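Local atomic coordinates of YECBM32 (Yersinia enterocolitica, PDB entry 2JDA), a protein that binds polygalacturonic acid, the backbone of pectin, as a periplasmic carbohydrate-binding module. Residues I75-G81 against V108-K114. Residues are numbered along the deposited sequence; the frame is centred on the assembly and turned at random.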
ATOM      1  N   ILE A  75       1.395   7.114   3.880  1.00  9.86           N
ATOM      2  CA  ILE A  75       0.001   6.804   3.503  1.00 10.41           C
ATOM      3  C   ILE A  75      -0.858   7.999   3.717  1.00 10.04           C
ATOM      4  O   ILE A  75      -0.788   8.629   4.779  1.00 10.36           O
ATOM      5  CB  ILE A  75      -0.619   5.670   4.336  1.00 12.14           C
ATOM      6  CG1 ILE A  75       0.268   4.462   4.386  1.00 13.81           C
ATOM      7  CG2 ILE A  75      -1.967   5.273   3.788  1.00 14.88           C
ATOM      8  CD1 ILE A  75      -0.170   3.430   5.400  1.00 15.92           C
ATOM      9  N   PHE A  76      -1.678   8.301   2.715  1.00  9.85           N
ATOM     10  CA  PHE A  76      -2.571   9.444   2.684  1.00 10.14           C
ATOM     11  C   PHE A  76      -3.984   8.996   2.349  1.00  9.97           C
ATOM     12  O   PHE A  76      -4.176   7.953   1.703  1.00 10.30           O
ATOM     13  CB  PHE A  76      -2.121  10.511   1.668  1.00  9.95           C
ATOM     14  CG  PHE A  76      -0.783  11.066   1.963  1.00 10.69           C
ATOM     15  CD1 PHE A  76      -0.647  12.203   2.752  1.00 11.68           C
ATOM     16  CD2 PHE A  76       0.364  10.424   1.519  1.00 11.97           C
ATOM     17  CE1 PHE A  76       0.638  12.698   3.046  1.00 12.33           C
ATOM     18  CE2 PHE A  76       1.617  10.910   1.812  1.00 12.56           C
ATOM     19  CZ  PHE A  76       1.734  12.039   2.611  1.00 12.60           C
ATOM     20  N   TYR A  77      -4.949   9.781   2.804  1.00 10.64           N
ATOM     21  CA  TYR A  77      -6.337   9.516   2.463  1.00 10.72           C
ATOM     22  C   TYR A  77      -7.028  10.784   1.976  1.00 10.71           C
ATOM     23  O   TYR A  77      -6.636  11.911   2.268  1.00 11.00           O
ATOM     24  CB  TYR A  77      -7.114   8.901   3.633  1.00 11.63           C
ATOM     25  CG  TYR A  77      -7.304   9.811   4.841  1.00 11.01           C
ATOM     26  CD1 TYR A  77      -8.494  10.505   5.035  1.00 13.56           C
ATOM     27  CD2 TYR A  77      -6.287   9.994   5.771  1.00 12.05           C
ATOM     28  CE1 TYR A  77      -8.660  11.352   6.178  1.00 14.29           C
ATOM     29  CE2 TYR A  77      -6.448  10.842   6.878  1.00 14.07           C
ATOM     30  CZ  TYR A  77      -7.642  11.489   7.086  1.00 15.34           C
ATOM     31  OH  TYR A  77      -7.753  12.329   8.202  1.00 18.13           O
ATOM     32  N   SER A  78      -8.116  10.597   1.231  1.00 11.05           N
ATOM     33  CA  SER A  78      -8.842  11.702   0.602  1.00 11.38           C
ATOM     34  C   SER A  78     -10.239  11.244   0.197  1.00 11.53           C
ATOM     35  O   SER A  78     -10.459  10.052  -0.070  1.00 11.16           O
ATOM     36  CB  SER A  78      -8.109  12.144  -0.679  1.00 10.87           C
ATOM     37  OG  SER A  78      -8.740  13.192  -1.357  1.00 13.28           O
ATOM     38  N   ASN A  79     -11.156  12.205   0.150  1.00 11.56           N
ATOM     39  CA  ASN A  79     -12.443  11.965  -0.453  1.00 12.89           C
ATOM     40  C   ASN A  79     -12.538  12.413  -1.908  1.00 13.64           C
ATOM     41  O   ASN A  79     -13.412  11.939  -2.632  1.00 16.23           O
ATOM     42  CB  ASN A  79     -13.532  12.660   0.359  1.00 13.56           C
ATOM     43  CG  ASN A  79     -13.809  11.958   1.655  1.00 15.16           C
ATOM     44  OD1 ASN A  79     -13.664  10.744   1.760  1.00 15.40           O
ATOM     45  ND2 ASN A  79     -14.256  12.730   2.655  1.00 16.01           N
ATOM     46  N   ASP A  80     -11.707  13.362  -2.292  1.00 14.48           N
ATOM     47  CA  ASP A  80     -11.736  13.919  -3.647  1.00 15.29           C
ATOM     48  C   ASP A  80     -10.604  13.509  -4.596  1.00 15.37           C
ATOM     49  O   ASP A  80     -10.654  13.782  -5.803  1.00 17.62           O
ATOM     50  CB  ASP A  80     -11.898  15.428  -3.615  1.00 16.13           C
ATOM     51  CG  ASP A  80     -10.735  16.171  -3.018  1.00 16.89           C
ATOM     52  OD1 ASP A  80      -9.678  15.556  -2.716  1.00 14.36           O
ATOM     53  OD2 ASP A  80     -10.848  17.407  -2.782  1.00 19.81           O
ATOM     54  N   GLY A  81      -9.568  12.857  -4.065  1.00 14.55           N
ATOM     55  CA  GLY A  81      -8.434  12.449  -4.890  1.00 15.30           C
ATOM     56  C   GLY A  81      -7.498  13.602  -5.248  1.00 15.71           C
ATOM     57  O   GLY A  81      -6.606  13.385  -6.064  1.00 15.34           O
ATOM     58  N   VAL A 108     -10.769   6.691   9.754  1.00 10.88           N
ATOM     59  CA  VAL A 108     -11.068   7.847   8.913  1.00 11.73           C
ATOM     60  C   VAL A 108     -12.108   7.459   7.882  1.00 10.32           C
ATOM     61  O   VAL A 108     -12.383   6.288   7.671  1.00 12.21           O
ATOM     62  CB  VAL A 108      -9.798   8.379   8.193  1.00 12.18           C
ATOM     63  CG1 VAL A 108      -8.708   8.728   9.199  1.00 12.71           C
ATOM     64  CG2 VAL A 108      -9.277   7.402   7.168  1.00 12.54           C
ATOM     65  N   THR A 109     -12.707   8.467   7.251  1.00 11.17           N
ATOM     66  CA  THR A 109     -13.552   8.286   6.093  1.00 12.06           C
ATOM     67  C   THR A 109     -12.752   8.647   4.861  1.00 11.66           C
ATOM     68  O   THR A 109     -12.111   9.702   4.786  1.00 12.43           O
ATOM     69  CB  THR A 109     -14.767   9.193   6.231  1.00 13.23           C
ATOM     70  OG1 THR A 109     -15.582   8.677   7.303  1.00 14.69           O
ATOM     71  CG2 THR A 109     -15.602   9.179   4.966  1.00 14.71           C
ATOM     72  N   ALA A 110     -12.781   7.762   3.859  1.00 10.51           N
ATOM     73  CA  ALA A 110     -12.041   8.024   2.625  1.00 10.48           C
ATOM     74  C   ALA A 110     -12.670   7.282   1.450  1.00 10.44           C
ATOM     75  O   ALA A 110     -13.273   6.225   1.636  1.00 11.52           O
ATOM     76  CB  ALA A 110     -10.576   7.619   2.761  1.00 11.80           C
ATOM     77  N   LYS A 111     -12.490   7.854   0.250  1.00 10.58           N
ATOM     78  CA  LYS A 111     -12.718   7.139  -1.014  1.00 10.97           C
ATOM     79  C   LYS A 111     -11.404   6.719  -1.666  1.00 11.29           C
ATOM     80  O   LYS A 111     -11.395   5.806  -2.436  1.00 12.92           O
ATOM     81  CB  LYS A 111     -13.529   7.990  -1.981  1.00 11.84           C
ATOM     82  CG  LYS A 111     -13.893   7.312  -3.269  1.00 17.89           C
ATOM     83  CD  LYS A 111     -14.888   8.178  -4.016  1.00 22.90           C
ATOM     84  CE  LYS A 111     -15.155   7.688  -5.397  1.00 26.93           C
ATOM     85  NZ  LYS A 111     -16.097   8.628  -6.075  1.00 30.21           N
ATOM     86  N   TYR A 112     -10.307   7.395  -1.333  1.00 10.12           N
ATOM     87  CA  TYR A 112      -9.011   7.138  -1.935  1.00 10.28           C
ATOM     88  C   TYR A 112      -7.958   6.973  -0.850  1.00  9.92           C
ATOM     89  O   TYR A 112      -7.916   7.733   0.147  1.00  9.77           O
ATOM     90  CB  TYR A 112      -8.536   8.268  -2.833  1.00 11.96           C
ATOM     91  CG  TYR A 112      -9.504   8.633  -3.937  1.00 12.00           C
ATOM     92  CD1 TYR A 112      -9.399   8.090  -5.208  1.00 13.53           C
ATOM     93  CD2 TYR A 112     -10.486   9.589  -3.735  1.00 13.41           C
ATOM     94  CE1 TYR A 112     -10.290   8.457  -6.201  1.00 14.07           C
ATOM     95  CE2 TYR A 112     -11.358   9.955  -4.746  1.00 13.73           C
ATOM     96  CZ  TYR A 112     -11.243   9.382  -5.986  1.00 14.27           C
ATOM     97  OH  TYR A 112     -12.128   9.745  -7.008  1.00 17.77           O
ATOM     98  N   ILE A 113      -7.083   5.999  -1.078  1.00  9.58           N
ATOM     99  CA  ILE A 113      -5.897   5.793  -0.253  1.00  9.52           C
ATOM    100  C   ILE A 113      -4.716   5.867  -1.183  1.00  9.23           C
ATOM    101  O   ILE A 113      -4.663   5.140  -2.159  1.00 10.07           O
ATOM    102  CB  ILE A 113      -5.951   4.432   0.509  1.00 11.06           C
ATOM    103  CG1 ILE A 113      -7.161   4.379   1.485  1.00 12.85           C
ATOM    104  CG2 ILE A 113      -4.609   4.142   1.208  1.00 11.64           C
ATOM    105  CD1 ILE A 113      -6.959   5.223   2.715  1.00 16.95           C
ATOM    106  N   LYS A 114      -3.717   6.660  -0.838  1.00  9.44           N
ATOM    107  CA  LYS A 114      -2.515   6.797  -1.667  1.00  9.24           C
ATOM    108  C   LYS A 114      -1.297   6.494  -0.849  1.00  8.69           C
ATOM    109  O   LYS A 114      -1.135   7.049   0.229  1.00  9.69           O
ATOM    110  CB  LYS A 114      -2.447   8.177  -2.300  1.00 10.56           C
ATOM    111  CG  LYS A 114      -1.220   8.359  -3.240  1.00 10.38           C
ATOM    112  CD  LYS A 114      -1.332   9.681  -4.018  1.00 10.35           C
ATOM    113  CE  LYS A 114      -1.118  10.952  -3.229  1.00 11.52           C
ATOM    114  NZ  LYS A 114       0.293  11.480  -3.288  1.00 11.40           N
TER
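The Y77 ring lies over the branched end of V108, whose CG2 sits 3.9 Å from the centroid of the Y77 ring in a CH-pi contact 15° off the ring normal, while V108 CG1 reaches Y77 CZ at 3.6 Å. A chi1 of 66° sets CG of Y77 between its backbone N and carbonyl carbon and swings the ring toward 108-110. CB of Y77 touches both the A110 methyl and CD1 of I113. Beside it, I75 CG2 meets I113 CG2 at 3.9 Å, extending this apolar face, where I59 of strand 53-63 also touches I75.

On the other face, G81 CA stands over the Y112 ring, 4.0 Å from its centroid, and CG of K111 covers the opposite side off-centre; S78 O lies at the ring edge. S78 OG fixes the turn that carries G81: it accepts the G81 amide at 2.9 Å, three residues on, which makes an ST motif, and only weakly that of D80, and is also hydrogen-bonded to N83 O. D80 OD1 takes the amides of K82 and N83, tightening the same turn.

Strands 75-78 and 112-114 run antiparallel, F76 pairing with K114 through two backbone bonds, the K114 N to F76 O one nearly straight at 169°. At the end of strand 75-78, S78 O receives both K111 N (3.0 Å) and Y112 N (2.9 Å), so two residues face one: a classic beta bulge. The chain bends here, so that 112-114 continues beside 75-78 in the five-stranded antiparallel sheet, whereas 108-110 pairs with 53-63 in the other sheet and supplies V108 to Y77, whose contact lies where the sheets meet at this corner. A chain passing from one sheet to the other belongs to a beta-sandwich, here that of the F5/8 type C (discoidin-like) domain, the fold of family 32 carbohydrate-binding modules.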